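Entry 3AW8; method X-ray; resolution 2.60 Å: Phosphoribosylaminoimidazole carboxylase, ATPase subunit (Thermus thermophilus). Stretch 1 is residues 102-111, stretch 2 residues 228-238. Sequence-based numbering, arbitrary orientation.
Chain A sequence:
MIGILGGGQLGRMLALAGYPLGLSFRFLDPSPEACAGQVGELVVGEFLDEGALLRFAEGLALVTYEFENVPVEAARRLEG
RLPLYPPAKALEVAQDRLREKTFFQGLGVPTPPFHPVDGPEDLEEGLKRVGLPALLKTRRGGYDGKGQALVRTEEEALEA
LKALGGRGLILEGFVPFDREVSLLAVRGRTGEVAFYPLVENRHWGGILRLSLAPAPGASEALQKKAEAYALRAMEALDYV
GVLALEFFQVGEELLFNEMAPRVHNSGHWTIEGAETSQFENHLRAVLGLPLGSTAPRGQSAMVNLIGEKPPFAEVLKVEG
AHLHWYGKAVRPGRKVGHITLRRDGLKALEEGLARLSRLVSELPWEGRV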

# COMPACT_ATOMS: atom_id res chain seq x y z
N THR A 102 -33.17 16.65 4.66
CA THR A 102 -34.29 16.23 5.51
C THR A 102 -33.87 15.06 6.38
O THR A 102 -34.17 15.02 7.57
CB THR A 102 -35.53 15.81 4.70
OG1 THR A 102 -35.28 14.57 4.04
CG2 THR A 102 -35.88 16.87 3.67
N PHE A 103 -33.18 14.09 5.77
CA PHE A 103 -32.73 12.91 6.50
C PHE A 103 -31.88 13.27 7.72
O PHE A 103 -32.16 12.80 8.83
CB PHE A 103 -31.94 11.99 5.55
CG PHE A 103 -31.24 10.85 6.25
CD1 PHE A 103 -29.91 10.98 6.65
CD2 PHE A 103 -31.90 9.66 6.49
CE1 PHE A 103 -29.25 9.93 7.29
CE2 PHE A 103 -31.25 8.60 7.13
CZ PHE A 103 -29.92 8.74 7.53
N PHE A 104 -30.86 14.09 7.53
CA PHE A 104 -30.01 14.50 8.64
C PHE A 104 -30.77 15.43 9.57
O PHE A 104 -30.61 15.38 10.79
CB PHE A 104 -28.72 15.16 8.14
CG PHE A 104 -27.61 14.19 7.85
CD1 PHE A 104 -27.66 13.38 6.72
CD2 PHE A 104 -26.55 14.05 8.73
CE1 PHE A 104 -26.68 12.43 6.48
CE2 PHE A 104 -25.56 13.10 8.50
CZ PHE A 104 -25.62 12.28 7.37
N GLN A 105 -31.59 16.30 8.99
CA GLN A 105 -32.38 17.22 9.80
C GLN A 105 -33.27 16.38 10.71
O GLN A 105 -33.55 16.78 11.84
CB GLN A 105 -33.24 18.11 8.90
CG GLN A 105 -34.31 18.88 9.67
CD GLN A 105 -35.10 19.81 8.77
OE1 GLN A 105 -34.64 20.89 8.42
NE2 GLN A 105 -36.30 19.38 8.39
N GLY A 106 -33.68 15.22 10.23
CA GLY A 106 -34.52 14.34 11.01
C GLY A 106 -33.77 13.54 12.06
O GLY A 106 -34.38 12.99 12.98
N LEU A 107 -32.45 13.47 11.94
CA LEU A 107 -31.64 12.74 12.90
C LEU A 107 -31.26 13.65 14.06
O LEU A 107 -30.74 13.19 15.08
CB LEU A 107 -30.37 12.21 12.23
CG LEU A 107 -30.54 11.03 11.27
CD1 LEU A 107 -29.22 10.74 10.59
CD2 LEU A 107 -31.03 9.82 12.04
N GLY A 108 -31.52 14.94 13.89
CA GLY A 108 -31.21 15.89 14.94
C GLY A 108 -29.87 16.56 14.73
O GLY A 108 -29.27 17.07 15.68
N VAL A 109 -29.39 16.57 13.49
CA VAL A 109 -28.12 17.21 13.19
C VAL A 109 -28.35 18.51 12.43
O VAL A 109 -29.14 18.57 11.48
CB VAL A 109 -27.18 16.26 12.36
CG1 VAL A 109 -27.26 14.84 12.90
CG2 VAL A 109 -27.55 16.29 10.90
N PRO A 110 -27.68 19.59 12.86
CA PRO A 110 -27.78 20.92 12.25
C PRO A 110 -27.51 20.93 10.75
O PRO A 110 -26.61 20.24 10.27
CB PRO A 110 -26.75 21.73 13.03
CG PRO A 110 -26.79 21.09 14.39
CD PRO A 110 -26.81 19.62 14.05
N THR A 111 -28.28 21.72 10.02
CA THR A 111 -28.12 21.85 8.58
C THR A 111 -28.45 23.29 8.24
O THR A 111 -29.26 23.92 8.91
CB THR A 111 -29.09 20.94 7.79
OG1 THR A 111 -30.41 21.52 7.81
CG2 THR A 111 -29.15 19.55 8.40
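Stretch 2, residues 228-238: AYALRAMEALD

Stretch 2 is helical from Ala-228 onward, continuing a helix that begins earlier in the chain. The N-to-C directions of the two helices, this one and residues 102-107 of stretch 1, differ by 113°, so they cross steeply, nearer perpendicular than antiparallel. The axes are 10.2 Å apart at closest approach. Its early residues lie against the loop that follows that helix, its later ones against the helix itself.

Ala-228 makes no contact. Tyr-229 leaves the backbone sideways (chi1 m), but its ring reaches the loop. Its CD1 lies 3.3 Å from Val-109 CG1, and its CZ is 3.7 Å from Pro-110 CD. Ala-230 points away, and Leu-231 is out of reach.

Arg-232 points toward stretch 1. Its NE gives a weak hydrogen bond to Leu-107 O, 3.0 Å away, at the point where Gly-108, with positive phi, ends the helix in a Schellman motif. Ala-233, one turn on from Tyr-229, packs against stretch 1. Its small CB sits 3.7 Å from Phe-104 CZ and 3.9 Å from Leu-107 CD1. Leu-107 CD1 also lies 3.5 Å from Ala-233 CA, close against the helix backbone.

Met-234 and Glu-235 make no contact. Ala-236 CB lies 3.7 Å from Leu-107 CD2 and 4.0 Å from Phe-103 CZ. Leu-237 completes the apolar patch, its CG 3.6 Å from Phe-103 CZ. Asp-238 has positive phi and leaves the helical path, out of reach of stretch 1.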

# COMPACT_ATOMS: atom_id res chain seq x y z
N ALA A 228 -20.79 11.59 16.85
CA ALA A 228 -22.15 11.37 17.32
C ALA A 228 -23.14 11.47 16.15
O ALA A 228 -24.00 10.60 15.96
CB ALA A 228 -22.50 12.38 18.39
N TYR A 229 -23.01 12.53 15.36
CA TYR A 229 -23.88 12.71 14.21
C TYR A 229 -23.69 11.52 13.26
O TYR A 229 -24.65 10.98 12.71
CB TYR A 229 -23.54 14.00 13.47
CG TYR A 229 -23.69 15.28 14.28
CD1 TYR A 229 -24.84 15.51 15.04
CD2 TYR A 229 -22.73 16.28 14.22
CE1 TYR A 229 -25.02 16.71 15.73
CE2 TYR A 229 -22.90 17.49 14.90
CZ TYR A 229 -24.05 17.70 15.65
OH TYR A 229 -24.24 18.90 16.29
N ALA A 230 -22.43 11.11 13.09
CA ALA A 230 -22.10 10.01 12.20
C ALA A 230 -22.70 8.68 12.64
O ALA A 230 -23.17 7.90 11.82
CB ALA A 230 -20.60 9.88 12.08
N LEU A 231 -22.69 8.44 13.95
CA LEU A 231 -23.23 7.20 14.49
C LEU A 231 -24.73 7.14 14.20
O LEU A 231 -25.28 6.09 13.82
CB LEU A 231 -22.99 7.13 16.00
CG LEU A 231 -22.53 5.79 16.56
CD1 LEU A 231 -22.49 5.88 18.07
CD2 LEU A 231 -23.45 4.67 16.12
N ARG A 232 -25.40 8.27 14.39
CA ARG A 232 -26.82 8.33 14.15
C ARG A 232 -27.15 8.00 12.71
O ARG A 232 -28.04 7.19 12.43
CB ARG A 232 -27.36 9.72 14.53
CG ARG A 232 -27.37 9.96 16.04
CD ARG A 232 -28.53 10.87 16.47
NE ARG A 232 -28.19 12.30 16.44
CZ ARG A 232 -27.40 12.90 17.34
NH1 ARG A 232 -26.87 12.20 18.34
NH2 ARG A 232 -27.15 14.19 17.23
N ALA A 233 -26.42 8.60 11.78
CA ALA A 233 -26.64 8.37 10.36
C ALA A 233 -26.42 6.91 9.97
O ALA A 233 -27.27 6.29 9.31
CB ALA A 233 -25.74 9.28 9.54
N MET A 234 -25.28 6.34 10.36
CA MET A 234 -24.96 4.96 10.02
C MET A 234 -25.98 3.94 10.54
O MET A 234 -26.39 3.04 9.80
CB MET A 234 -23.56 4.58 10.52
CG MET A 234 -22.43 5.32 9.83
SD MET A 234 -20.81 4.68 10.29
CE MET A 234 -20.37 5.74 11.65
N GLU A 235 -26.39 4.08 11.79
CA GLU A 235 -27.36 3.16 12.38
C GLU A 235 -28.74 3.35 11.78
O GLU A 235 -29.49 2.39 11.62
CB GLU A 235 -27.40 3.33 13.89
CG GLU A 235 -26.05 3.10 14.53
CD GLU A 235 -26.12 2.92 16.02
OE1 GLU A 235 -26.63 3.84 16.71
OE2 GLU A 235 -25.68 1.86 16.50
N ALA A 236 -29.07 4.58 11.45
CA ALA A 236 -30.36 4.88 10.85
C ALA A 236 -30.48 4.19 9.49
O ALA A 236 -31.56 3.78 9.09
CB ALA A 236 -30.53 6.38 10.68
N LEU A 237 -29.35 4.07 8.79
CA LEU A 237 -29.33 3.45 7.46
C LEU A 237 -28.85 2.01 7.45
O LEU A 237 -28.85 1.38 6.39
CB LEU A 237 -28.42 4.25 6.53
CG LEU A 237 -28.77 5.67 6.10
CD1 LEU A 237 -27.50 6.40 5.67
CD2 LEU A 237 -29.79 5.63 4.97
N ASP A 238 -28.46 1.48 8.60
CA ASP A 238 -27.93 0.12 8.66
C ASP A 238 -26.73 0.10 7.73
O ASP A 238 -26.52 -0.82 6.94
CB ASP A 238 -28.97 -0.89 8.18
CG ASP A 238 -29.66 -1.59 9.33
OD1 ASP A 238 -30.42 -0.92 10.08
OD2 ASP A 238 -29.44 -2.81 9.48